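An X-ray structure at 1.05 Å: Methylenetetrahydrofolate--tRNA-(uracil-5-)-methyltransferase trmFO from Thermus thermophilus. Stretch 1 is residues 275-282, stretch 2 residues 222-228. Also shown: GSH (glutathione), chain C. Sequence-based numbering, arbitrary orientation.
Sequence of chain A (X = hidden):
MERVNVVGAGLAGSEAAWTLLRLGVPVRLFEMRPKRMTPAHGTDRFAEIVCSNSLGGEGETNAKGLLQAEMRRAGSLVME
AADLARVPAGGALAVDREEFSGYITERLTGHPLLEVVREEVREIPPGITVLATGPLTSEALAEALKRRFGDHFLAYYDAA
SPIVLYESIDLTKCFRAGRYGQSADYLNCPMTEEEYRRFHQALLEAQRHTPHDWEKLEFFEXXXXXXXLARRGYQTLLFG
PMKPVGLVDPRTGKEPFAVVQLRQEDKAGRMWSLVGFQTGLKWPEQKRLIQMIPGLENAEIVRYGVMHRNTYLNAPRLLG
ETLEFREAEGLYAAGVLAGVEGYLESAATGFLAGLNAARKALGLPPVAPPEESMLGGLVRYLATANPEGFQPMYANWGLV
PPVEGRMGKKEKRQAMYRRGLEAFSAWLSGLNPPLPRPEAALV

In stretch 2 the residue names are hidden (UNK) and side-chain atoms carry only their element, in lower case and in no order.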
# COMPACT_ATOMS: atom_id res chain seq x y z
N VAL A 275 5.60 17.21 1.28
CA VAL A 275 4.50 17.76 0.50
C VAL A 275 4.96 18.20 -0.88
O VAL A 275 5.90 18.99 -1.01
CB VAL A 275 3.84 18.94 1.24
CG1 VAL A 275 2.74 19.57 0.39
CG2 VAL A 275 3.29 18.48 2.58
N GLY A 276 4.32 17.69 -1.92
CA GLY A 276 4.65 18.09 -3.28
C GLY A 276 5.91 17.44 -3.83
O GLY A 276 6.47 17.93 -4.82
N PHE A 277 6.33 16.34 -3.22
CA PHE A 277 7.54 15.64 -3.64
C PHE A 277 7.27 14.32 -4.35
O PHE A 277 8.03 13.36 -4.23
CB PHE A 277 8.53 15.49 -2.48
CG PHE A 277 9.45 16.67 -2.35
CD1 PHE A 277 8.99 17.87 -1.81
CD2 PHE A 277 10.74 16.62 -2.84
CE1 PHE A 277 9.83 18.98 -1.74
CE2 PHE A 277 11.57 17.72 -2.77
CZ PHE A 277 11.12 18.90 -2.22
N GLN A 278 6.18 14.28 -5.11
CA GLN A 278 5.94 13.16 -6.01
C GLN A 278 7.19 12.93 -6.85
O GLN A 278 7.83 13.87 -7.32
CB GLN A 278 4.73 13.44 -6.91
CG GLN A 278 4.90 14.60 -7.88
CD GLN A 278 4.65 15.97 -7.25
OE1 GLN A 278 4.20 16.08 -6.10
NE2 GLN A 278 4.94 17.03 -8.01
N THR A 279 7.55 11.66 -7.02
CA THR A 279 8.83 11.35 -7.64
C THR A 279 8.86 9.95 -8.22
O THR A 279 8.17 9.05 -7.73
CB THR A 279 9.98 11.49 -6.62
OG1 THR A 279 11.23 11.23 -7.26
CG2 THR A 279 9.80 10.52 -5.46
N GLY A 280 9.68 9.78 -9.25
CA GLY A 280 9.94 8.47 -9.83
C GLY A 280 11.38 8.05 -9.65
O GLY A 280 11.85 7.12 -10.30
N LEU A 281 12.10 8.74 -8.77
CA LEU A 281 13.50 8.42 -8.52
C LEU A 281 13.67 7.03 -7.93
O LEU A 281 12.79 6.53 -7.22
CB LEU A 281 14.11 9.44 -7.56
CG LEU A 281 14.35 10.84 -8.13
CD1 LEU A 281 14.89 11.76 -7.05
CD2 LEU A 281 15.31 10.79 -9.32
N LYS A 282 14.80 6.40 -8.22
CA LYS A 282 15.14 5.13 -7.58
C LYS A 282 15.24 5.37 -6.08
O LYS A 282 15.62 6.45 -5.64
CB LYS A 282 16.45 4.58 -8.13
CG LYS A 282 16.42 4.34 -9.62
CD LYS A 282 17.58 3.50 -10.09
CE LYS A 282 17.51 3.27 -11.59
NZ LYS A 282 18.42 2.19 -12.05
N UNK A 222 -0.52 17.15 -15.62
CA UNK A 222 -0.16 18.36 -14.85
C UNK A 222 0.58 18.03 -13.54
O UNK A 222 1.07 18.93 -12.84
c UNK A 222 -1.37 19.24 -14.58
N UNK A 223 0.67 16.75 -13.23
CA UNK A 223 1.43 16.28 -12.08
C UNK A 223 2.84 15.92 -12.53
O UNK A 223 3.04 14.89 -13.19
c UNK A 223 0.74 15.07 -11.46
s UNK A 223 1.63 14.33 -10.07
N UNK A 224 3.81 16.76 -12.19
CA UNK A 224 5.17 16.60 -12.69
C UNK A 224 6.10 16.16 -11.56
O UNK A 224 6.10 16.77 -10.50
c UNK A 224 4.72 18.46 -14.33
c UNK A 224 7.08 17.73 -13.89
c UNK A 224 5.70 17.92 -13.29
N UNK A 225 6.88 15.10 -11.79
CA UNK A 225 7.81 14.62 -10.76
C UNK A 225 8.78 15.73 -10.36
O UNK A 225 9.17 16.52 -11.22
c UNK A 225 7.68 13.08 -12.60
c UNK A 225 8.57 13.49 -11.46
c UNK A 225 6.96 14.31 -13.03
N UNK A 226 9.17 15.80 -9.09
CA UNK A 226 10.04 16.89 -8.64
C UNK A 226 11.37 16.93 -9.37
O UNK A 226 11.92 18.00 -9.60
c UNK A 226 9.08 17.31 -6.36
c UNK A 226 10.31 16.88 -7.12
c UNK A 226 10.78 15.51 -6.65
N UNK A 227 11.89 15.76 -9.72
CA UNK A 227 13.16 15.70 -10.42
C UNK A 227 13.02 16.29 -11.83
O UNK A 227 13.98 16.83 -12.38
o UNK A 227 11.50 13.09 -9.24
c UNK A 227 12.86 13.26 -11.21
o UNK A 227 11.33 11.50 -10.75
c UNK A 227 13.72 14.27 -10.46
c UNK A 227 11.82 12.57 -10.34
N UNK A 228 11.83 16.19 -12.40
CA UNK A 228 11.56 16.81 -13.69
C UNK A 228 11.34 18.32 -13.56
O UNK A 228 11.78 19.09 -14.41
c UNK A 228 10.38 16.13 -14.39
o UNK A 228 12.17 15.45 -16.45
c UNK A 228 11.36 16.35 -16.74
c UNK A 228 10.15 16.58 -15.83
o UNK A 228 11.48 17.08 -17.75
N1 GSH C . -3.14 10.15 -6.71
CA1 GSH C . -4.29 10.87 -6.19
C1 GSH C . -5.10 11.56 -7.28
O11 GSH C . -4.77 11.32 -8.61
O12 GSH C . -6.16 12.03 -7.01
CB1 GSH C . -3.96 11.81 -5.03
CG1 GSH C . -3.43 13.20 -5.37
CD1 GSH C . -2.03 13.32 -5.96
OE1 GSH C . -1.42 12.38 -6.36
N2 GSH C . -1.45 14.63 -6.00
CA2 GSH C . -0.11 14.82 -6.44
C2 GSH C . 0.84 15.13 -5.28
O2 GSH C . 0.95 16.24 -4.88
CB2 GSH C . -0.13 15.93 -7.48
SG2 GSH C . 1.41 16.22 -8.38
N3 GSH C . 1.90 14.17 -5.03
CA3 GSH C . 2.93 14.48 -4.07
C3 GSH C . 2.48 14.38 -2.62
O31 GSH C . 2.91 15.10 -1.77
O32 GSH C . 1.37 13.60 -2.39

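Position 222 carries a single side-chain carbon, whose CB is 9.4 Å from its nearest stretch 1 atom, Gln278 NE2, and so out of contact; a lone CB identifies Ala222. At position 223 one carbon is followed by one sulfur, and the sulfur packs on Gln278, 3.9 Å from Gln278 CG. This is the pattern of a cysteine, since methionine would need two more carbons. Cys223 SG also lies 2.5 Å from SG2 of the bound glutathione.

Position 224 has three carbons, one bearing the other two, a branch directly at CB. Its CA-to-CB bond points away from stretch 1, and the position makes its contact through the backbone: the carbonyl O accepts a nearly straight hydrogen bond from Gln278 NE2 at 2.8 Å. The atoms fit valine; threonine would show an oxygen on the branch. This is Val224.

At position 225 three carbons close a ring onto the backbone N, and the CA of this position approaches Gln278 O at 3.5 Å in a CA-H...O contact. The ring makes it Pro225. Without an N-H it cannot donate from its backbone, and it occupies the N-cap position before the helix.

Position 226 again has three carbons branched at CB, and it is buried. One methyl lies over a face of the Phe277 ring, and the all-carbon fork gives Val226. Its CG1 sits 4.3 Å from the centroid of the Phe277 ring and 3.1 Å from Gly276 O, while Val226 N donates to Gln278 O at 2.9 Å.

Position 227 shows three carbons in a row, the last bearing two oxygens, and its CA-to-CB bond points toward stretch 1. The two oxygens meet a hydroxyl and a backbone N-H, both donors, as suits the carboxylate of Glu227. Its OE1 accepts from Thr279 OG1 at 2.7 Å and its OE2 from Gly280 N at 2.8 Å.

Position 228 has the same three carbons and two oxygens but no reach to stretch 1; Glu228 instead uses its carboxylate elsewhere in the structure.

The contact is thus built on Gln278, whose side-chain amide and backbone carbonyl bind the backbone at 224 and 226, and on Glu227, whose carboxylate spans Thr279 and Gly280. The Thr279 hydroxyl also accepts from Leu281 N, with Leu281 N to Thr279 OG1 at 3.0 Å, linking the loop to the carboxylate. Beside these polar anchors, Val226 places CG1 over one face of the Phe277 ring.

Stretch 2 222-228: ACVPVEE
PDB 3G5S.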